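PDB 5X2H: CRISPR-associated endonuclease Cas9 from Campylobacter jejuni subsp. jejuni serotype O:2, which cuts invading DNA matched by its CRISPR RNA, its RuvC-like domain cleaving the noncomplementary strand and, in the natural enzyme, an HNH domain the complementary strand. Local coordinates for residues 105-110 with 124-129; 253-258 with 401-406; 659-664 with 723-728; 769-774 with 799-804. All coordinates share one frame; numbering follows the deposited sequence.

In the fold
Contacts 1 and 2 lie on protein that holds RNA chain B, contact 4 touches DNA chain C, and contact 3 keeps its nearest atom about 7 Å from the nucleic acid. The four follow one another along the chain without nesting. Contacts 3 and 4 are the closest pair, centres about 25 Å apart and nearest atoms about 11 Å apart, and sit on the same side of the chain's centre. Contact 2 lies opposite both, its centre about 63 Å from that of contact 3 and about 57 Å from that of contact 4. The centres of contacts 1 and 2 are about 58 Å apart. All lie away from the predicted RuvC site of Asp14, Glu485 and His558.

Contact 1: residues 105-110 with 124-129; sequences ISPYEL and FARVIL. With nucleotides of chain B.
Leu110, on helix 107-113, meets Val127 and Arg126 of helix 121-133, and the two backbones come closest at Pro107 CA and Val127 CA, 5.7 Å apart. The first helix begins here: Ser106 is its N-cap, its OG accepting from Glu109 N at 3.2 Å with an N-H...O angle of 157°. The CG2 branch of Val127 does the touching, packing on Leu110 CB at 3.6 Å. Farther out, Leu110 CD1 lies over one face of the Arg126 guanidinium, 3.7 Å from CZ, and the two side chains cross at about a right angle. The arginine chain bends about the CG-CD bond (chi3 40°), which places NE, and its guanidinium edge faces the carbonyl of Ile105; the modelled approach there is too short to be trusted in detail. Toward the RNA, Tyr108 OH donates to OP1 of A44 of chain B at 2.6 Å. O3' of U43 of chain B lies at the edge of the tyrosine ring, in its plane, 3.1 Å from Tyr108 CE2. Pro107 CD rests on C5' of A44 of chain B at 3.7 Å. Helix 51-82, the arginine-rich bridge helix of Cas9, backs Ala125 and Leu129. The RNA contacts reach phosphate and sugar atoms, so this surface probably reads RNA backbone, not base.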
# COMPACT_ATOMS: atom_id res chain seq x y z
N ILE A 105 -30.99 26.96 -17.77
CA ILE A 105 -30.37 26.57 -19.03
C ILE A 105 -29.12 25.76 -18.74
O ILE A 105 -28.33 26.10 -17.84
CB ILE A 105 -30.05 27.81 -19.88
CG1 ILE A 105 -31.29 28.67 -20.08
CG2 ILE A 105 -29.45 27.40 -21.21
CD1 ILE A 105 -32.39 27.99 -20.87
N SER A 106 -28.92 24.68 -19.49
CA SER A 106 -27.79 23.80 -19.25
C SER A 106 -26.48 24.49 -19.65
O SER A 106 -26.48 25.36 -20.53
CB SER A 106 -27.94 22.51 -20.04
OG SER A 106 -27.76 22.74 -21.43
N PRO A 107 -25.36 24.11 -19.03
CA PRO A 107 -24.07 24.67 -19.47
C PRO A 107 -23.70 24.26 -20.88
O PRO A 107 -22.93 24.97 -21.54
CB PRO A 107 -23.08 24.10 -18.44
CG PRO A 107 -23.91 23.64 -17.29
CD PRO A 107 -25.21 23.21 -17.88
N TYR A 108 -24.22 23.13 -21.37
CA TYR A 108 -23.93 22.72 -22.74
C TYR A 108 -24.57 23.67 -23.74
O TYR A 108 -23.98 23.96 -24.79
CB TYR A 108 -24.41 21.29 -22.97
CG TYR A 108 -23.76 20.29 -22.04
CD1 TYR A 108 -22.47 19.84 -22.27
CD2 TYR A 108 -24.43 19.82 -20.92
CE1 TYR A 108 -21.86 18.94 -21.42
CE2 TYR A 108 -23.83 18.91 -20.06
CZ TYR A 108 -22.55 18.47 -20.32
OH TYR A 108 -21.96 17.57 -19.46
N GLU A 109 -25.76 24.18 -23.44
CA GLU A 109 -26.37 25.18 -24.31
C GLU A 109 -25.69 26.53 -24.14
O GLU A 109 -25.49 27.26 -25.13
CB GLU A 109 -27.87 25.30 -24.03
CG GLU A 109 -28.55 26.36 -24.88
CD GLU A 109 -30.06 26.25 -24.88
OE1 GLU A 109 -30.61 25.54 -24.01
OE2 GLU A 109 -30.70 26.86 -25.76
N LEU A 110 -25.32 26.89 -22.91
CA LEU A 110 -24.61 28.14 -22.68
C LEU A 110 -23.27 28.15 -23.40
O LEU A 110 -22.86 29.18 -23.94
CB LEU A 110 -24.41 28.37 -21.18
CG LEU A 110 -25.66 28.67 -20.35
CD1 LEU A 110 -25.26 28.98 -18.92
CD2 LEU A 110 -26.46 29.82 -20.95
N PHE A 124 -21.73 33.22 -18.10
CA PHE A 124 -20.30 32.98 -18.22
C PHE A 124 -19.74 32.37 -16.94
O PHE A 124 -18.81 31.56 -16.99
CB PHE A 124 -19.57 34.28 -18.55
CG PHE A 124 -18.20 34.08 -19.14
CD1 PHE A 124 -17.82 32.85 -19.65
CD2 PHE A 124 -17.29 35.13 -19.18
CE1 PHE A 124 -16.55 32.67 -20.19
CE2 PHE A 124 -16.03 34.95 -19.72
CZ PHE A 124 -15.66 33.72 -20.22
N ALA A 125 -20.30 32.74 -15.78
CA ALA A 125 -19.84 32.19 -14.51
C ALA A 125 -20.06 30.69 -14.45
O ALA A 125 -19.17 29.93 -14.05
CB ALA A 125 -20.55 32.89 -13.35
N ARG A 126 -21.26 30.24 -14.85
CA ARG A 126 -21.55 28.81 -14.80
C ARG A 126 -20.79 28.04 -15.88
O ARG A 126 -20.47 26.87 -15.68
CB ARG A 126 -23.06 28.59 -14.93
CG ARG A 126 -23.83 28.99 -13.68
CD ARG A 126 -25.34 28.86 -13.84
NE ARG A 126 -25.70 27.65 -14.58
CZ ARG A 126 -26.46 27.65 -15.67
NH1 ARG A 126 -26.95 28.78 -16.15
NH2 ARG A 126 -26.73 26.50 -16.28
N VAL A 127 -20.49 28.69 -17.00
CA VAL A 127 -19.70 28.04 -18.04
C VAL A 127 -18.29 27.73 -17.53
O VAL A 127 -17.79 26.62 -17.68
CB VAL A 127 -19.65 28.91 -19.31
CG1 VAL A 127 -18.54 28.44 -20.24
CG2 VAL A 127 -20.99 28.86 -20.03
N ILE A 128 -17.64 28.73 -16.92
CA ILE A 128 -16.30 28.54 -16.40
C ILE A 128 -16.28 27.42 -15.36
O ILE A 128 -15.40 26.55 -15.39
CB ILE A 128 -15.76 29.86 -15.81
CG1 ILE A 128 -15.57 30.90 -16.91
CG2 ILE A 128 -14.47 29.62 -15.05
CD1 ILE A 128 -15.20 32.27 -16.39
N LEU A 129 -17.25 27.42 -14.45
CA LEU A 129 -17.26 26.42 -13.39
C LEU A 129 -17.57 25.03 -13.93
O LEU A 129 -17.06 24.04 -13.40
CB LEU A 129 -18.26 26.82 -12.31
CG LEU A 129 -17.91 28.12 -11.59
CD1 LEU A 129 -19.04 28.61 -10.69
CD2 LEU A 129 -16.63 27.95 -10.79
P A B 44 -23.98 17.76 -16.38
OP1 A B 44 -22.69 18.07 -17.04
OP2 A B 44 -24.12 16.48 -15.63
O5' A B 44 -24.31 18.94 -15.37
C5' A B 44 -24.42 20.28 -15.83
C4' A B 44 -25.04 21.18 -14.78
O4' A B 44 -26.37 20.71 -14.46
C3' A B 44 -24.32 21.21 -13.45
O3' A B 44 -23.22 22.10 -13.47
C2' A B 44 -25.42 21.63 -12.48
O2' A B 44 -25.61 23.03 -12.51
C1' A B 44 -26.64 20.95 -13.09
N9 A B 44 -26.99 19.67 -12.44
C8 A B 44 -26.73 18.40 -12.89
N7 A B 44 -27.17 17.46 -12.09
C5 A B 44 -27.77 18.15 -11.04
C6 A B 44 -28.43 17.73 -9.87
N6 A B 44 -28.61 16.45 -9.54
N1 A B 44 -28.91 18.68 -9.04
C2 A B 44 -28.73 19.97 -9.37
N3 A B 44 -28.13 20.49 -10.44
C4 A B 44 -27.66 19.52 -11.25
P U B 43 -26.56 13.21 -18.53
OP1 U B 43 -25.34 13.18 -19.37
OP2 U B 43 -26.62 12.40 -17.29
O5' U B 43 -26.83 14.72 -18.11
C5' U B 43 -26.93 15.74 -19.09
C4' U B 43 -27.25 17.07 -18.47
O4' U B 43 -28.63 17.10 -18.01
C3' U B 43 -26.45 17.42 -17.22
O3' U B 43 -25.13 17.86 -17.49
C2' U B 43 -27.34 18.47 -16.57
O2' U B 43 -27.22 19.71 -17.26
C1' U B 43 -28.73 17.90 -16.85
N1 U B 43 -29.21 17.07 -15.73
C2 U B 43 -29.69 17.73 -14.62
O2 U B 43 -29.74 18.95 -14.53
N3 U B 43 -30.13 16.91 -13.60
C4 U B 43 -30.13 15.53 -13.59
O4 U B 43 -30.56 14.94 -12.60
C5 U B 43 -29.61 14.93 -14.77
C6 U B 43 -29.18 15.69 -15.78

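Contact 2: residues 253-258 with 401-406; sequences SFFTDE and NISFKA. With nucleotides of chain B.
Lys405 lays its aliphatic chain over one face of the Phe255 ring in a CH-pi contact: CD is 3.8 Å from the ring centroid and 11° off the normal. Chi1 (-172°) sets CG anti to the backbone N, and the extended chain beyond it brings CD over the ring centre and NZ to 3.8 Å from Phe255 CD1. Ala406 CB reaches the same ring at its edge, in plane, 4.0 Å from Phe255 CE2. Glu258, the third main participant, closes a type I turn that starts at Phe255, and its CB packs on Ser403 CB at 3.6 Å. One water, donating to Glu258 OE1 and accepting from Lys405 N, bridges the beta turn and the helix start; the helix N-terminus is also capped, weakly, by Ser403 OG accepting from Ala406 N. At the far end, Ser253 N donates to Asn401 O in a long, bent bond, 3.3 Å with 137° at the hydrogen. The motif is a type I turn packed against the N-capped start of helix 404-415. Just before that helix, Asn401 holds the A5 phosphate of chain B twice, N to OP1 and ND2 to OP2, each at 2.7 Å, a contact with backbone and not base that is consistent with sequence-independent binding.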
# COMPACT_ATOMS: atom_id res chain seq x y z
N SER A 253 26.09 1.02 -1.29
CA SER A 253 26.50 -0.25 -0.70
C SER A 253 27.67 -0.07 0.26
O SER A 253 27.74 -0.76 1.28
CB SER A 253 26.88 -1.24 -1.81
OG SER A 253 25.81 -1.44 -2.70
N PHE A 254 28.58 0.84 -0.05
CA PHE A 254 29.76 1.09 0.78
C PHE A 254 29.48 2.12 1.86
O PHE A 254 29.68 1.86 3.05
CB PHE A 254 30.93 1.55 -0.10
CG PHE A 254 31.35 0.55 -1.13
CD1 PHE A 254 32.01 -0.62 -0.77
CD2 PHE A 254 31.10 0.77 -2.48
CE1 PHE A 254 32.40 -1.54 -1.72
CE2 PHE A 254 31.49 -0.15 -3.44
CZ PHE A 254 32.14 -1.30 -3.06
N PHE A 255 29.03 3.31 1.46
CA PHE A 255 28.79 4.42 2.38
C PHE A 255 27.28 4.52 2.60
O PHE A 255 26.56 5.18 1.85
CB PHE A 255 29.37 5.72 1.82
CG PHE A 255 30.83 5.62 1.47
CD1 PHE A 255 31.80 5.85 2.42
CD2 PHE A 255 31.22 5.29 0.18
CE1 PHE A 255 33.14 5.76 2.10
CE2 PHE A 255 32.56 5.20 -0.14
CZ PHE A 255 33.52 5.43 0.82
N THR A 256 26.81 3.87 3.67
CA THR A 256 25.37 3.77 3.93
C THR A 256 24.74 5.13 4.21
O THR A 256 23.51 5.25 4.13
CB THR A 256 25.12 2.82 5.09
OG1 THR A 256 25.81 3.29 6.26
CG2 THR A 256 25.60 1.42 4.75
N ASP A 257 25.53 6.14 4.55
CA ASP A 257 25.01 7.47 4.83
C ASP A 257 24.92 8.34 3.59
O ASP A 257 24.57 9.52 3.70
CB ASP A 257 25.89 8.16 5.88
CG ASP A 257 25.90 7.43 7.21
OD1 ASP A 257 24.91 6.72 7.51
OD2 ASP A 257 26.89 7.56 7.96
N GLU A 258 25.22 7.80 2.41
CA GLU A 258 25.20 8.55 1.17
C GLU A 258 24.11 7.99 0.26
O GLU A 258 23.92 6.77 0.20
CB GLU A 258 26.55 8.50 0.46
CG GLU A 258 27.72 9.01 1.30
CD GLU A 258 27.84 10.52 1.27
OE1 GLU A 258 27.45 11.14 0.26
OE2 GLU A 258 28.34 11.09 2.27
N ASN A 401 23.65 1.62 -7.68
CA ASN A 401 23.63 1.09 -6.33
C ASN A 401 24.74 1.66 -5.45
O ASN A 401 24.83 1.28 -4.28
CB ASN A 401 23.70 -0.44 -6.36
CG ASN A 401 22.40 -1.07 -6.78
OD1 ASN A 401 21.34 -0.75 -6.24
ND2 ASN A 401 22.46 -1.96 -7.77
N ILE A 402 25.58 2.55 -5.98
CA ILE A 402 26.64 3.17 -5.22
C ILE A 402 26.54 4.69 -5.36
O ILE A 402 25.94 5.21 -6.30
CB ILE A 402 28.04 2.68 -5.65
CG1 ILE A 402 28.25 2.90 -7.15
CG2 ILE A 402 28.21 1.20 -5.30
CD1 ILE A 402 29.53 2.30 -7.68
N SER A 403 27.15 5.39 -4.41
CA SER A 403 27.03 6.83 -4.29
C SER A 403 28.05 7.56 -5.16
O SER A 403 28.95 6.95 -5.76
CB SER A 403 27.20 7.27 -2.84
OG SER A 403 28.49 6.93 -2.35
N PHE A 404 27.91 8.88 -5.22
CA PHE A 404 28.93 9.72 -5.84
C PHE A 404 30.26 9.62 -5.11
O PHE A 404 31.32 9.69 -5.73
CB PHE A 404 28.47 11.18 -5.87
CG PHE A 404 27.58 11.52 -7.03
CD1 PHE A 404 27.67 10.82 -8.22
CD2 PHE A 404 26.65 12.55 -6.93
CE1 PHE A 404 26.85 11.14 -9.29
CE2 PHE A 404 25.83 12.87 -7.99
CZ PHE A 404 25.93 12.16 -9.17
N LYS A 405 30.21 9.47 -3.78
CA LYS A 405 31.45 9.37 -3.01
C LYS A 405 32.25 8.14 -3.41
O LYS A 405 33.48 8.20 -3.53
CB LYS A 405 31.12 9.33 -1.51
CG LYS A 405 32.33 9.43 -0.61
CD LYS A 405 31.94 9.34 0.86
CE LYS A 405 33.13 9.61 1.76
NZ LYS A 405 32.79 9.43 3.20
N ALA A 406 31.57 7.01 -3.63
CA ALA A 406 32.27 5.81 -4.07
C ALA A 406 32.70 5.92 -5.53
O ALA A 406 33.75 5.38 -5.91
CB ALA A 406 31.38 4.58 -3.88
P A B 5 25.43 -1.25 -9.77
OP1 A B 5 24.91 0.13 -9.60
OP2 A B 5 24.68 -2.38 -9.19
O5' A B 5 25.60 -1.52 -11.33
C5' A B 5 26.56 -0.80 -12.09
C4' A B 5 26.80 -1.43 -13.44
O4' A B 5 27.34 -2.77 -13.29
C3' A B 5 25.57 -1.65 -14.30
O3' A B 5 25.12 -0.46 -14.92
C2' A B 5 26.05 -2.72 -15.28
O2' A B 5 26.89 -2.15 -16.27
C1' A B 5 26.91 -3.58 -14.36
N9 A B 5 26.14 -4.72 -13.83
C8 A B 5 25.65 -4.92 -12.56
N7 A B 5 24.99 -6.05 -12.42
C5 A B 5 25.06 -6.63 -13.67
C6 A B 5 24.56 -7.84 -14.18
N6 A B 5 23.86 -8.72 -13.46
N1 A B 5 24.80 -8.12 -15.48
C2 A B 5 25.49 -7.24 -16.21
N3 A B 5 26.01 -6.07 -15.85
C4 A B 5 25.76 -5.83 -14.55
P A B 4 26.09 -3.97 -4.95
OP1 A B 4 25.53 -2.70 -4.44
OP2 A B 4 25.20 -5.15 -5.14
O5' A B 4 26.81 -3.68 -6.35
C5' A B 4 27.79 -2.67 -6.44
C4' A B 4 28.45 -2.64 -7.80
O4' A B 4 29.22 -3.85 -8.03
C3' A B 4 27.53 -2.58 -9.00
O3' A B 4 26.94 -1.32 -9.21
C2' A B 4 28.46 -3.03 -10.12
O2' A B 4 29.38 -2.00 -10.45
C1' A B 4 29.23 -4.15 -9.42
N9 A B 4 28.56 -5.44 -9.64
C8 A B 4 27.70 -6.13 -8.81
N7 A B 4 27.24 -7.24 -9.32
C5 A B 4 27.81 -7.28 -10.59
C6 A B 4 27.72 -8.20 -11.65
N6 A B 4 26.98 -9.32 -11.59
N1 A B 4 28.42 -7.94 -12.77
C2 A B 4 29.16 -6.83 -12.83
N3 A B 4 29.32 -5.88 -11.90
C4 A B 4 28.62 -6.17 -10.80
O HOH W 1 27.85 10.61 -2.62

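Contact 3: residues 659-664 with 723-728; sequences VLKALE and IKDWIL
Ala662 and Lys661, neighbours on helix 655-665 in the wedge region of this Cas9, meet the loop that leads into the short strand 727-728, so the contact is a helix-to-loop packing with one close apolar side and one polar side. The close side is small. Ile723 CD1, anti to CA (chi2 -178°), touches Ala662 CB at 3.6 Å, and both residues are buried. Tyr653 touches both of them, while Ile668 of strand 668-671 adds to the packing on Ala662 and Leu665 to that on Ile723. The solvent side, where Asp725 and Lys724 are exposed, is polar but bonded. Lys661 has its chain extended throughout and runs antiparallel past Ile723, its CD 4.2 Å from Ile723 CB, and it lies across Asp725. Its ammonium forms a salt bridge with Asp725, although the modelled 2.4 Å between Lys661 NZ and Asp725 OD1 is very short and its exact length is doubtful. Lys724 points away from the helix, and its backbone N is held by Ser718 OG. The second acceptor of the ammonium is backbone: Lys661 NZ donates to Ile723 O at 2.9 Å, with a C=O...N angle of 152° and the nitrogen tilted 21° from the carbonyl plane.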
# COMPACT_ATOMS: atom_id res chain seq x y z
N VAL A 659 -35.47 4.38 12.92
CA VAL A 659 -34.22 4.86 12.34
C VAL A 659 -33.54 5.84 13.30
O VAL A 659 -32.33 5.75 13.55
CB VAL A 659 -34.47 5.50 10.97
CG1 VAL A 659 -33.25 6.28 10.51
CG2 VAL A 659 -34.84 4.43 9.95
N LEU A 660 -34.31 6.78 13.85
CA LEU A 660 -33.76 7.72 14.81
C LEU A 660 -33.23 7.00 16.04
O LEU A 660 -32.22 7.42 16.62
CB LEU A 660 -34.81 8.75 15.21
CG LEU A 660 -35.30 9.67 14.08
CD1 LEU A 660 -36.55 10.41 14.51
CD2 LEU A 660 -34.20 10.66 13.69
N LYS A 661 -33.89 5.92 16.45
CA LYS A 661 -33.41 5.15 17.59
C LYS A 661 -32.13 4.40 17.25
O LYS A 661 -31.19 4.37 18.05
CB LYS A 661 -34.50 4.19 18.05
CG LYS A 661 -34.20 3.48 19.35
CD LYS A 661 -35.46 2.84 19.89
CE LYS A 661 -35.22 2.26 21.27
NZ LYS A 661 -36.50 1.83 21.91
N ALA A 662 -32.08 3.79 16.06
CA ALA A 662 -30.86 3.13 15.61
C ALA A 662 -29.70 4.11 15.53
O ALA A 662 -28.56 3.77 15.87
CB ALA A 662 -31.09 2.46 14.26
N LEU A 663 -29.97 5.34 15.09
CA LEU A 663 -28.93 6.35 15.06
C LEU A 663 -28.45 6.69 16.47
O LEU A 663 -27.25 6.87 16.70
CB LEU A 663 -29.43 7.61 14.35
CG LEU A 663 -29.54 7.51 12.83
CD1 LEU A 663 -30.24 8.73 12.25
CD2 LEU A 663 -28.15 7.33 12.22
N GLU A 664 -29.37 6.76 17.43
CA GLU A 664 -28.99 7.09 18.79
C GLU A 664 -28.19 5.97 19.45
O GLU A 664 -27.43 6.24 20.38
CB GLU A 664 -30.23 7.41 19.63
CG GLU A 664 -29.96 8.43 20.72
CD GLU A 664 -30.92 8.33 21.89
OE1 GLU A 664 -32.14 8.15 21.65
OE2 GLU A 664 -30.46 8.43 23.04
N ILE A 723 -36.90 -1.76 17.53
CA ILE A 723 -35.63 -1.73 18.26
C ILE A 723 -35.94 -1.52 19.74
O ILE A 723 -36.43 -0.46 20.13
CB ILE A 723 -34.69 -0.63 17.74
CG1 ILE A 723 -34.43 -0.82 16.24
CG2 ILE A 723 -33.38 -0.65 18.51
CD1 ILE A 723 -33.47 0.19 15.67
N LYS A 724 -35.65 -2.54 20.55
CA LYS A 724 -35.82 -2.43 21.99
C LYS A 724 -34.72 -1.55 22.58
O LYS A 724 -33.61 -1.48 22.06
CB LYS A 724 -35.80 -3.82 22.62
CG LYS A 724 -36.30 -3.89 24.06
CD LYS A 724 -36.24 -5.32 24.58
CE LYS A 724 -36.72 -5.43 26.02
NZ LYS A 724 -38.18 -5.15 26.13
N ASP A 725 -35.06 -0.86 23.68
CA ASP A 725 -34.07 -0.05 24.39
C ASP A 725 -32.86 -0.89 24.76
O ASP A 725 -32.99 -2.03 25.21
CB ASP A 725 -34.68 0.54 25.66
CG ASP A 725 -35.66 1.66 25.39
OD1 ASP A 725 -35.83 2.04 24.22
OD2 ASP A 725 -36.26 2.17 26.36
N TRP A 726 -31.67 -0.32 24.56
CA TRP A 726 -30.48 -0.97 25.07
C TRP A 726 -30.32 -0.66 26.56
O TRP A 726 -30.97 0.23 27.10
CB TRP A 726 -29.24 -0.55 24.28
CG TRP A 726 -29.16 -1.19 22.93
CD1 TRP A 726 -30.17 -1.87 22.29
CD2 TRP A 726 -28.03 -1.23 22.05
NE1 TRP A 726 -29.73 -2.32 21.06
CE2 TRP A 726 -28.42 -1.95 20.90
CE3 TRP A 726 -26.73 -0.73 22.13
CZ2 TRP A 726 -27.55 -2.17 19.83
CZ3 TRP A 726 -25.87 -0.96 21.07
CH2 TRP A 726 -26.28 -1.67 19.94
N ILE A 727 -29.44 -1.41 27.22
CA ILE A 727 -29.36 -1.43 28.67
C ILE A 727 -28.18 -0.59 29.12
O ILE A 727 -27.03 -0.89 28.79
CB ILE A 727 -29.26 -2.87 29.21
CG1 ILE A 727 -30.45 -3.69 28.71
CG2 ILE A 727 -29.20 -2.86 30.73
CD1 ILE A 727 -30.25 -5.18 28.83
N LEU A 728 -28.46 0.46 29.89
CA LEU A 728 -27.41 1.31 30.43
C LEU A 728 -26.57 0.54 31.45
O LEU A 728 -27.11 -0.06 32.38
CB LEU A 728 -28.01 2.55 31.08
CG LEU A 728 -27.00 3.57 31.60
CD1 LEU A 728 -26.11 4.06 30.46
CD2 LEU A 728 -27.70 4.74 32.27

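Contact 4: residues 769-774 with 799-804; sequences SLIVSK and IAKSIG. With nucleotides of chain C.
Val772 and Ala800 form an antiparallel hydrogen-bonded pair, with Val772 N to Ala800 O and Ala800 N to Val772 O both at 2.8 Å. A second such pair joins Leu770 and Ile803. Ile803 N reaches Leu770 O at 3.0 Å on an almost straight line, 178° at the hydrogen and on a lone pair of the carbonyl; in return Leu770 N donates to Ile803 O at 2.8 Å, tilted from the carbonyl plane. On the sheet face bearing Leu770, Val772, Ala800 and Ile803, the Val772 CG2 branch meets Ile803 CD1 at 3.6 Å, the two side chains crossing at about a right angle, and also packs on Ala800 CB. Elsewhere along the strands, Ile771 CG2 abuts Ile799 CG2 at 3.8 Å, while Ile771 CG1 lies beside Lys801 CB, the two side chains running alongside each other. Between the two bonded pairs the register slips by one residue. Ser802 and Ile803 both face Leu770, a G1 beta bulge, with Ser802 in the left-handed region (phi 64°, psi 48°). At the bulge Ser802 CB points away from strand 769-773, and OG donates to N7 of DG3 of chain C at 2.7 Å, a major-groove acceptor of a purine; this is consistent with PAM-side recognition. Gly804 N donates to OP2 of DT2 of chain C at 2.8 Å. Farther out, strand 799-804 is an outermost strand of its sheet, whereas strand 769-773 is also paired with strand 756-764. Leu789 of helix 784-789 touches Ile803. Thr767 OG1 hydrogen-bonds Ser769 OG, which also hydrogen-bonds a water that accepts, weakly, from Ser802 N.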
# COMPACT_ATOMS: atom_id res chain seq x y z
N SER A 769 -24.90 -12.75 20.57
CA SER A 769 -24.27 -14.07 20.64
C SER A 769 -22.84 -13.98 20.12
O SER A 769 -22.42 -12.98 19.53
CB SER A 769 -25.06 -15.10 19.83
OG SER A 769 -25.16 -14.70 18.48
N LEU A 770 -22.09 -15.06 20.35
CA LEU A 770 -20.69 -15.13 19.99
C LEU A 770 -20.47 -16.11 18.85
O LEU A 770 -21.22 -17.08 18.67
CB LEU A 770 -19.83 -15.57 21.18
CG LEU A 770 -19.78 -14.70 22.43
CD1 LEU A 770 -18.95 -15.40 23.51
CD2 LEU A 770 -19.22 -13.32 22.14
N ILE A 771 -19.42 -15.85 18.08
CA ILE A 771 -18.82 -16.82 17.17
C ILE A 771 -17.44 -17.14 17.73
O ILE A 771 -16.64 -16.23 17.98
CB ILE A 771 -18.72 -16.27 15.74
CG1 ILE A 771 -20.11 -16.10 15.12
CG2 ILE A 771 -17.84 -17.18 14.88
CD1 ILE A 771 -20.11 -15.40 13.76
N VAL A 772 -17.17 -18.42 17.96
CA VAL A 772 -15.90 -18.86 18.52
C VAL A 772 -15.37 -20.02 17.68
O VAL A 772 -16.10 -20.66 16.93
CB VAL A 772 -16.02 -19.29 20.00
CG1 VAL A 772 -16.65 -18.18 20.84
CG2 VAL A 772 -16.82 -20.57 20.13
N SER A 773 -14.07 -20.28 17.82
CA SER A 773 -13.41 -21.30 17.03
C SER A 773 -12.39 -22.04 17.88
O SER A 773 -11.93 -21.54 18.91
CB SER A 773 -12.73 -20.70 15.79
OG SER A 773 -11.80 -19.70 16.17
N LYS A 774 -12.05 -23.25 17.44
CA LYS A 774 -11.07 -24.07 18.13
C LYS A 774 -9.67 -23.67 17.70
O LYS A 774 -9.44 -23.34 16.53
CB LYS A 774 -11.32 -25.55 17.83
CG LYS A 774 -10.47 -26.52 18.63
CD LYS A 774 -11.07 -27.92 18.59
CE LYS A 774 -10.21 -28.93 19.33
NZ LYS A 774 -9.05 -29.38 18.52
N ILE A 799 -15.94 -24.30 14.11
CA ILE A 799 -16.42 -22.98 14.50
C ILE A 799 -17.82 -23.13 15.07
O ILE A 799 -18.65 -23.85 14.50
CB ILE A 799 -16.41 -22.00 13.31
CG1 ILE A 799 -14.99 -21.85 12.74
CG2 ILE A 799 -16.94 -20.64 13.74
CD1 ILE A 799 -14.93 -21.00 11.47
N ALA A 800 -18.08 -22.46 16.19
CA ALA A 800 -19.39 -22.46 16.82
C ALA A 800 -19.96 -21.05 16.73
O ALA A 800 -19.35 -20.10 17.24
CB ALA A 800 -19.30 -22.92 18.27
N LYS A 801 -21.11 -20.91 16.09
CA LYS A 801 -21.75 -19.62 15.87
C LYS A 801 -23.02 -19.51 16.70
O LYS A 801 -23.66 -20.51 17.02
CB LYS A 801 -22.08 -19.42 14.39
CG LYS A 801 -20.97 -19.82 13.43
CD LYS A 801 -21.35 -19.49 12.00
CE LYS A 801 -20.20 -19.81 11.05
NZ LYS A 801 -20.44 -19.26 9.69
N SER A 802 -23.37 -18.27 17.04
CA SER A 802 -24.63 -17.95 17.71
C SER A 802 -24.70 -18.58 19.10
O SER A 802 -25.70 -19.20 19.47
CB SER A 802 -25.84 -18.37 16.87
OG SER A 802 -25.89 -17.67 15.64
N ILE A 803 -23.64 -18.41 19.88
CA ILE A 803 -23.60 -18.86 21.27
C ILE A 803 -24.01 -17.70 22.16
O ILE A 803 -23.30 -16.68 22.24
CB ILE A 803 -22.21 -19.38 21.66
CG1 ILE A 803 -21.79 -20.52 20.75
CG2 ILE A 803 -22.20 -19.85 23.11
CD1 ILE A 803 -20.35 -20.85 20.89
N GLY A 804 -25.14 -17.84 22.85
CA GLY A 804 -25.62 -16.78 23.72
C GLY A 804 -24.68 -16.53 24.88
O GLY A 804 -24.11 -17.46 25.46
P DT C 2 -27.44 -21.38 23.22
OP1 DT C 2 -27.03 -22.74 23.62
OP2 DT C 2 -26.45 -20.27 23.23
O5' DT C 2 -28.07 -21.46 21.76
C5' DT C 2 -27.26 -21.81 20.65
C4' DT C 2 -28.07 -22.55 19.61
O4' DT C 2 -29.24 -21.76 19.26
C3' DT C 2 -27.36 -22.81 18.30
O3' DT C 2 -27.88 -23.98 17.71
C2' DT C 2 -27.71 -21.57 17.49
C1' DT C 2 -29.15 -21.34 17.92
N1 DT C 2 -29.58 -19.91 17.85
C2 DT C 2 -30.35 -19.49 16.79
O2 DT C 2 -30.70 -20.22 15.88
N3 DT C 2 -30.69 -18.16 16.83
C4 DT C 2 -30.36 -17.24 17.80
O4 DT C 2 -30.72 -16.07 17.75
C5 DT C 2 -29.55 -17.75 18.88
C7 DT C 2 -29.12 -16.85 20.00
C6 DT C 2 -29.21 -19.05 18.85
P DG C 3 -27.24 -24.56 16.36
OP1 DG C 3 -27.61 -26.00 16.29
OP2 DG C 3 -25.82 -24.15 16.30
O5' DG C 3 -27.99 -23.77 15.20
C5' DG C 3 -29.34 -24.07 14.90
C4' DG C 3 -29.69 -23.61 13.50
O4' DG C 3 -29.99 -22.19 13.51
C3' DG C 3 -28.58 -23.80 12.46
O3' DG C 3 -29.15 -24.27 11.24
C2' DG C 3 -28.00 -22.40 12.31
C1' DG C 3 -29.23 -21.54 12.52
N9 DG C 3 -28.93 -20.19 13.00
C8 DG C 3 -28.07 -19.84 14.01
N7 DG C 3 -28.03 -18.55 14.23
C5 DG C 3 -28.92 -18.02 13.30
C6 DG C 3 -29.29 -16.68 13.07
O6 DG C 3 -28.89 -15.65 13.64
N1 DG C 3 -30.23 -16.58 12.04
C2 DG C 3 -30.74 -17.64 11.33
N2 DG C 3 -31.63 -17.35 10.38
N3 DG C 3 -30.39 -18.90 11.55
C4 DG C 3 -29.48 -19.01 12.54
O HOH W 2 -22.98 -15.02 16.77